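Local coordinates for protein deseasin MCP-01 (Pseudoalteromonas sp., PDB 3VV3) that degrades collagen as a bacterial serine protease of the subtilisin family, probably hydrolysing peptide bonds through a Ser-His-Asp triad, at residues 193-198 and 293-298; 277-282 and 297-302. All coordinates share one frame; numbering follows the deposited sequence.

Contact 1 of 2, residues 193-198 and 293-298; sequences DILFVA and LELKEL
Leu195, on the strand 195-199, reaches across to Leu295 and Lys296 on the helix 292-301. Its CB leaves the strand on the side facing that helix, and with CG anti to the backbone N (chi1 179°) the isobutyl group stands out from the strand and forks in front of the helix. From CG the two methyls part. CD1 rests against Lys296 CB at 3.8 Å, the two side chains meeting at about a right angle, while CD2 touches Leu295 CD2 at 4.0 Å. Lys296 gives only the root of its chain to this packing: beyond CG it runs extended and away, and its NZ is hydrogen-bonded to the carbonyl oxygens of Val222, at the start of the neighbouring strand 222-228, and of Asp220 just before it. The CA atoms of Leu195 and Lys296 are 7.3 Å apart. Leu195 is also hydrogen-bonded through its backbone to Arg167 and Leu169 of strand 166-171, so its leucine fork projects from an interior strand of the parallel sheet. This is helix-on-sheet packing of the alpha/beta subtilisin fold, made entirely of methyl and methylene groups; the join rests on shape and burial, while the lysine's charge is directed to carbonyls at its far end.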
ATOM      1  N   ASP A 193       9.082  29.345   1.857  1.00  5.49           N
ATOM      2  CA  ASP A 193       8.654  29.101   3.243  1.00  5.64           C
ATOM      3  C   ASP A 193       7.670  27.947   3.381  1.00  5.16           C
ATOM      4  O   ASP A 193       6.713  28.018   4.157  1.00  7.06           O
ATOM      5  CB  ASP A 193       8.090  30.375   3.888  1.00  7.19           C
ATOM      6  CG  ASP A 193       9.086  31.532   3.862  1.00  9.87           C
ATOM      7  OD1 ASP A 193      10.271  31.315   4.184  1.00  9.29           O
ATOM      8  OD2 ASP A 193       8.674  32.663   3.517  1.00  9.98           O
ATOM      9  N   ILE A 194       7.933  26.873   2.644  1.00  4.77           N
ATOM     10  CA  ILE A 194       7.064  25.701   2.657  1.00  3.81           C
ATOM     11  C   ILE A 194       7.759  24.527   3.345  1.00  5.21           C
ATOM     12  O   ILE A 194       8.932  24.256   3.096  1.00  6.89           O
ATOM     13  CB  ILE A 194       6.669  25.306   1.222  1.00  4.47           C
ATOM     14  CG1 ILE A 194       5.897  26.459   0.571  1.00  5.90           C
ATOM     15  CG2 ILE A 194       5.832  24.014   1.213  1.00  4.74           C
ATOM     16  CD1 ILE A 194       5.574  26.233  -0.907  1.00  5.60           C
ATOM     17  N   LEU A 195       7.019  23.853   4.218  1.00  5.40           N
ATOM     18  CA  LEU A 195       7.512  22.672   4.913  1.00  6.09           C
ATOM     19  C   LEU A 195       7.134  21.448   4.094  1.00  4.21           C
ATOM     20  O   LEU A 195       5.975  21.284   3.727  1.00  5.21           O
ATOM     21  CB  LEU A 195       6.856  22.585   6.291  1.00  4.35           C
ATOM     22  CG  LEU A 195       7.213  21.394   7.179  1.00  5.77           C
ATOM     23  CD1 LEU A 195       8.610  21.580   7.748  1.00  6.42           C
ATOM     24  CD2 LEU A 195       6.185  21.272   8.301  1.00  6.52           C
ATOM     25  N   PHE A 196       8.116  20.588   3.819  1.00  4.23           N
ATOM     26  CA  PHE A 196       7.945  19.443   2.925  1.00  5.38           C
ATOM     27  C   PHE A 196       7.940  18.194   3.789  1.00  4.61           C
ATOM     28  O   PHE A 196       9.002  17.697   4.160  1.00  3.84           O
ATOM     29  CB  PHE A 196       9.120  19.391   1.925  1.00  5.47           C
ATOM     30  CG  PHE A 196       8.964  18.366   0.814  1.00  5.25           C
ATOM     31  CD1 PHE A 196       9.266  17.029   1.031  1.00  5.27           C
ATOM     32  CD2 PHE A 196       8.544  18.758  -0.455  1.00  7.06           C
ATOM     33  CE1 PHE A 196       9.137  16.094   0.006  1.00  5.70           C
ATOM     34  CE2 PHE A 196       8.407  17.830  -1.482  1.00  7.29           C
ATOM     35  CZ  PHE A 196       8.703  16.499  -1.251  1.00  6.92           C
ATOM     36  N   VAL A 197       6.750  17.702   4.128  1.00  5.31           N
ATOM     37  CA  VAL A 197       6.635  16.532   4.996  1.00  3.91           C
ATOM     38  C   VAL A 197       6.660  15.269   4.143  1.00  5.34           C
ATOM     39  O   VAL A 197       5.968  15.195   3.133  1.00  4.72           O
ATOM     40  CB  VAL A 197       5.338  16.577   5.813  1.00  4.36           C
ATOM     41  CG1 VAL A 197       5.370  15.526   6.916  1.00  4.59           C
ATOM     42  CG2 VAL A 197       5.145  17.973   6.404  1.00  5.70           C
ATOM     43  N   ALA A 198       7.459  14.279   4.539  1.00  3.85           N
ATOM     44  CA  ALA A 198       7.686  13.112   3.685  1.00  6.27           C
ATOM     45  C   ALA A 198       7.714  11.819   4.489  1.00  6.89           C
ATOM     46  O   ALA A 198       8.201  11.799   5.613  1.00  8.39           O
ATOM     47  CB  ALA A 198       8.996  13.270   2.908  1.00  8.10           C
ATOM     48  N   LEU A 293      11.851  26.395   9.401  1.00  8.25           N
ATOM     49  CA  LEU A 293      12.739  25.649  10.280  1.00 10.06           C
ATOM     50  C   LEU A 293      12.243  25.660  11.731  1.00  7.93           C
ATOM     51  O   LEU A 293      12.353  24.666  12.439  1.00  8.82           O
ATOM     52  CB  LEU A 293      14.159  26.212  10.203  1.00 12.34           C
ATOM     53  CG  LEU A 293      15.193  25.533  11.106  1.00 22.84           C
ATOM     54  CD1 LEU A 293      15.304  24.045  10.783  1.00 24.51           C
ATOM     55  CD2 LEU A 293      16.547  26.219  10.981  1.00 31.92           C
ATOM     56  N   GLU A 294      11.712  26.790  12.183  1.00 10.79           N
ATOM     57  CA  GLU A 294      11.153  26.854  13.534  1.00  7.78           C
ATOM     58  C   GLU A 294       9.964  25.921  13.676  1.00  9.35           C
ATOM     59  O   GLU A 294       9.820  25.229  14.689  1.00  8.58           O
ATOM     60  CB  GLU A 294      10.740  28.288  13.891  1.00  9.92           C
ATOM     61  CG  GLU A 294      11.908  29.192  14.230  1.00 12.23           C
ATOM     62  CD  GLU A 294      11.507  30.650  14.376  1.00 17.48           C
ATOM     63  OE1 GLU A 294      10.434  31.042  13.858  1.00 10.96           O
ATOM     64  OE2 GLU A 294      12.281  31.403  15.007  1.00 20.51           O
ATOM     65  N   LEU A 295       9.114  25.910  12.651  1.00  7.92           N
ATOM     66  CA  LEU A 295       7.961  25.017  12.603  1.00  7.34           C
ATOM     67  C   LEU A 295       8.397  23.554  12.683  1.00  8.13           C
ATOM     68  O   LEU A 295       7.861  22.770  13.475  1.00  8.43           O
ATOM     69  CB  LEU A 295       7.174  25.256  11.317  1.00  6.54           C
ATOM     70  CG  LEU A 295       5.924  24.400  11.112  1.00  7.44           C
ATOM     71  CD1 LEU A 295       4.981  24.538  12.299  1.00  8.30           C
ATOM     72  CD2 LEU A 295       5.201  24.793   9.812  1.00  6.19           C
ATOM     73  N   LYS A 296       9.368  23.194  11.854  1.00  6.20           N
ATOM     74  CA  LYS A 296       9.874  21.833  11.816  1.00  6.52           C
ATOM     75  C   LYS A 296      10.419  21.426  13.175  1.00  8.22           C
ATOM     76  O   LYS A 296      10.069  20.368  13.697  1.00  8.42           O
ATOM     77  CB  LYS A 296      10.967  21.693  10.756  1.00  8.28           C
ATOM     78  CG  LYS A 296      11.703  20.348  10.814  1.00  7.24           C
ATOM     79  CD  LYS A 296      12.703  20.219   9.668  1.00  6.65           C
ATOM     80  CE  LYS A 296      13.664  19.048   9.877  1.00  6.45           C
ATOM     81  NZ  LYS A 296      14.657  18.978   8.777  1.00  7.92           N
ATOM     82  N   GLU A 297      11.269  22.273  13.747  1.00  7.60           N
ATOM     83  CA  GLU A 297      11.922  21.946  15.013  1.00  9.13           C
ATOM     84  C   GLU A 297      10.915  21.906  16.152  1.00  7.41           C
ATOM     85  O   GLU A 297      11.058  21.119  17.091  1.00  9.80           O
ATOM     86  CB  GLU A 297      13.069  22.922  15.308  1.00 12.23           C
ATOM     87  CG  GLU A 297      14.234  22.778  14.333  1.00 17.72           C
ATOM     88  CD  GLU A 297      15.497  23.492  14.791  1.00 35.09           C
ATOM     89  OE1 GLU A 297      15.396  24.501  15.525  1.00 31.76           O
ATOM     90  OE2 GLU A 297      16.597  23.039  14.404  1.00 44.13           O
ATOM     91  N   LEU A 298       9.885  22.740  16.062  1.00  8.14           N
ATOM     92  CA  LEU A 298       8.841  22.748  17.075  1.00  8.07           C
ATOM     93  C   LEU A 298       8.057  21.432  17.075  1.00 11.13           C
ATOM     94  O   LEU A 298       7.765  20.866  18.130  1.00  9.32           O
ATOM     95  CB  LEU A 298       7.893  23.929  16.855  1.00 10.46           C
ATOM     96  CG  LEU A 298       6.733  24.055  17.839  1.00 16.22           C
ATOM     97  CD1 LEU A 298       6.516  25.520  18.193  1.00 25.67           C
ATOM     98  CD2 LEU A 298       5.478  23.450  17.258  1.00 17.47           C
TER

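Contact 2 of 2, residues 277-282 and 297-302; sequences AGAAAL and ELLMSS
Leu299 of the helix 292-301 sets its two methyls against neighbouring alanines of the helix 269-284. CD1 lies 3.8 Å from Ala280 CB and 4.1 Å from Ala280 CA, so it bears on the root of that residue as well as on its methyl. CD2 takes the preceding residue, 4.0 Å from Ala279 CB. The leucine fork thus spans two successive residues of the facing helix. Its CG stands anti to the carbonyl carbon (chi1 -69°), beside the backbone N, which aims the fork at helix 269-284. Because the alanine side chains are single methyls, the backbones can come close: Ala280 CA and Leu299 CA are 7.3 Å apart.

Outward from this first shell, other parts of the fold hold each partner. Leu299 and Ala280 both pack on Leu195 of strand 195-199. Ala280 also packs on Val168 of strand 166-171, and Ala279 on Leu319 and on Val321 of helix 321-327. Near the far end of the segment 297-302, Ser302 folds its side chain back to the preceding turn, its OG donating to Leu298 O at 2.8 Å with a C=O...donor angle of 143° and a tilt of 28° from the carbonyl plane. Ser302 N donates to the same oxygen at 2.9 Å from the opposite face, so two bonds grip Leu298 O just before Leu299. Ser302 itself packs on Ala324 and Asp327 of helix 321-327.

The two helices meet through small alanines on one and a branched leucine on the other. All three touching residues are buried and nonpolar, so close fit and exclusion of water carry the contact, while Ser302 N and OG both pair with Leu298 O, so these polar atoms are satisfied within the segment 297-302.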
ATOM      1  N   ALA A 277       1.660  16.649   8.789  1.00  4.94           N
ATOM      2  CA  ALA A 277       1.267  17.769   7.941  1.00  4.68           C
ATOM      3  C   ALA A 277       0.054  18.477   8.543  1.00  5.67           C
ATOM      4  O   ALA A 277      -0.015  19.713   8.578  1.00  6.74           O
ATOM      5  CB  ALA A 277       0.964  17.305   6.515  1.00  5.52           C
ATOM      6  N   GLY A 278      -0.901  17.693   9.028  1.00  5.13           N
ATOM      7  CA  GLY A 278      -2.064  18.249   9.703  1.00  4.09           C
ATOM      8  C   GLY A 278      -1.667  19.042  10.934  1.00  8.02           C
ATOM      9  O   GLY A 278      -2.171  20.148  11.157  1.00  6.71           O
ATOM     10  N   ALA A 279      -0.766  18.486  11.742  1.00  4.56           N
ATOM     11  CA  ALA A 279      -0.302  19.196  12.927  1.00  5.86           C
ATOM     12  C   ALA A 279       0.403  20.507  12.556  1.00  6.89           C
ATOM     13  O   ALA A 279       0.226  21.521  13.231  1.00  5.89           O
ATOM     14  CB  ALA A 279       0.603  18.313  13.779  1.00  4.67           C
ATOM     15  N   ALA A 280       1.190  20.484  11.482  1.00  4.24           N
ATOM     16  CA  ALA A 280       1.870  21.692  11.029  1.00  5.08           C
ATOM     17  C   ALA A 280       0.843  22.759  10.680  1.00  5.76           C
ATOM     18  O   ALA A 280       0.989  23.924  11.072  1.00  6.88           O
ATOM     19  CB  ALA A 280       2.777  21.401   9.825  1.00  5.85           C
ATOM     20  N   ALA A 281      -0.190  22.369   9.939  1.00  5.52           N
ATOM     21  CA  ALA A 281      -1.251  23.310   9.571  1.00  5.23           C
ATOM     22  C   ALA A 281      -1.965  23.857  10.807  1.00  7.63           C
ATOM     23  O   ALA A 281      -2.296  25.045  10.864  1.00  5.63           O
ATOM     24  CB  ALA A 281      -2.243  22.663   8.618  1.00  6.13           C
ATOM     25  N   LEU A 282      -2.209  22.994  11.793  1.00  5.83           N
ATOM     26  CA  LEU A 282      -2.863  23.434  13.028  1.00  7.17           C
ATOM     27  C   LEU A 282      -2.006  24.453  13.782  1.00  7.60           C
ATOM     28  O   LEU A 282      -2.515  25.469  14.275  1.00  8.71           O
ATOM     29  CB  LEU A 282      -3.211  22.238  13.933  1.00  6.74           C
ATOM     30  CG  LEU A 282      -4.222  22.555  15.047  1.00  6.74           C
ATOM     31  CD1 LEU A 282      -5.508  23.096  14.430  1.00  7.39           C
ATOM     32  CD2 LEU A 282      -4.525  21.321  15.879  1.00  8.12           C
ATOM     33  N   GLU A 297      11.269  22.273  13.747  1.00  7.60           N
ATOM     34  CA  GLU A 297      11.922  21.946  15.013  1.00  9.13           C
ATOM     35  C   GLU A 297      10.915  21.906  16.152  1.00  7.41           C
ATOM     36  O   GLU A 297      11.058  21.119  17.091  1.00  9.80           O
ATOM     37  CB  GLU A 297      13.069  22.922  15.308  1.00 12.23           C
ATOM     38  CG  GLU A 297      14.234  22.778  14.333  1.00 17.72           C
ATOM     39  CD  GLU A 297      15.497  23.492  14.791  1.00 35.09           C
ATOM     40  OE1 GLU A 297      15.396  24.501  15.525  1.00 31.76           O
ATOM     41  OE2 GLU A 297      16.597  23.039  14.404  1.00 44.13           O
ATOM     42  N   LEU A 298       9.885  22.740  16.062  1.00  8.14           N
ATOM     43  CA  LEU A 298       8.841  22.748  17.075  1.00  8.07           C
ATOM     44  C   LEU A 298       8.057  21.432  17.075  1.00 11.13           C
ATOM     45  O   LEU A 298       7.765  20.866  18.130  1.00  9.32           O
ATOM     46  CB  LEU A 298       7.893  23.929  16.855  1.00 10.46           C
ATOM     47  CG  LEU A 298       6.733  24.055  17.839  1.00 16.22           C
ATOM     48  CD1 LEU A 298       6.516  25.520  18.193  1.00 25.67           C
ATOM     49  CD2 LEU A 298       5.478  23.450  17.258  1.00 17.47           C
ATOM     50  N   LEU A 299       7.709  20.951  15.888  1.00  6.48           N
ATOM     51  CA  LEU A 299       7.014  19.671  15.775  1.00  6.01           C
ATOM     52  C   LEU A 299       7.860  18.550  16.367  1.00  7.84           C
ATOM     53  O   LEU A 299       7.354  17.671  17.077  1.00  8.36           O
ATOM     54  CB  LEU A 299       6.647  19.392  14.312  1.00  6.47           C
ATOM     55  CG  LEU A 299       5.554  20.323  13.774  1.00  6.01           C
ATOM     56  CD1 LEU A 299       5.507  20.310  12.232  1.00  6.81           C
ATOM     57  CD2 LEU A 299       4.199  19.956  14.371  1.00  8.22           C
ATOM     58  N   MET A 300       9.159  18.586  16.084  1.00  7.52           N
ATOM     59  CA  MET A 300      10.086  17.589  16.613  1.00  6.95           C
ATOM     60  C   MET A 300      10.242  17.685  18.135  1.00 11.03           C
ATOM     61  O   MET A 300      10.118  16.692  18.848  1.00  9.38           O
ATOM     62  CB  MET A 300      11.445  17.724  15.928  1.00  5.78           C
ATOM     63  CG  MET A 300      11.402  17.310  14.451  1.00  7.71           C
ATOM     64  SD  MET A 300      12.870  17.766  13.513  1.00  8.66           S
ATOM     65  CE  MET A 300      14.132  16.733  14.269  1.00 10.79           C
ATOM     66  N   SER A 301      10.492  18.891  18.631  1.00  8.46           N
ATOM     67  CA  SER A 301      10.842  19.051  20.039  1.00  8.45           C
ATOM     68  C   SER A 301       9.636  18.922  20.956  1.00  9.50           C
ATOM     69  O   SER A 301       9.780  18.535  22.115  1.00 12.23           O
ATOM     70  CB  SER A 301      11.556  20.392  20.270  1.00 12.31           C
ATOM     71  OG  SER A 301      10.690  21.483  20.012  1.00 13.46           O
ATOM     72  N   SER A 302       8.449  19.241  20.449  1.00  7.77           N
ATOM     73  CA  SER A 302       7.240  19.205  21.274  1.00 10.38           C
ATOM     74  C   SER A 302       6.639  17.809  21.411  1.00 10.05           C
ATOM     75  O   SER A 302       5.716  17.608  22.198  1.00  9.37           O
ATOM     76  CB  SER A 302       6.174  20.169  20.747  1.00  9.73           C
ATOM     77  OG  SER A 302       5.645  19.728  19.507  1.00  8.19           O
TER

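In the fold
The centres of contact 1 and contact 2 lie about 8 Å apart, and both use helix 292-301, sharing Glu297 and Leu298. Along the chain the strand 195-199 comes first, then helix 269-284, and last helix 292-301, which closes both contacts. The two contacts merge into one apolar cluster: Leu195 CD2 is 3.7 Å from Ala280 CB and 4.1 Å from Leu299 CD1. A strand of the central parallel sheet is thereby joined to two helices that follow one another much later in the chain, within its subtilase-family part. This core packs the helix whose first turn carries Ser270, probably the nucleophile, which with His105 and Asp50 probably makes up the catalytic triad of a subtilisin.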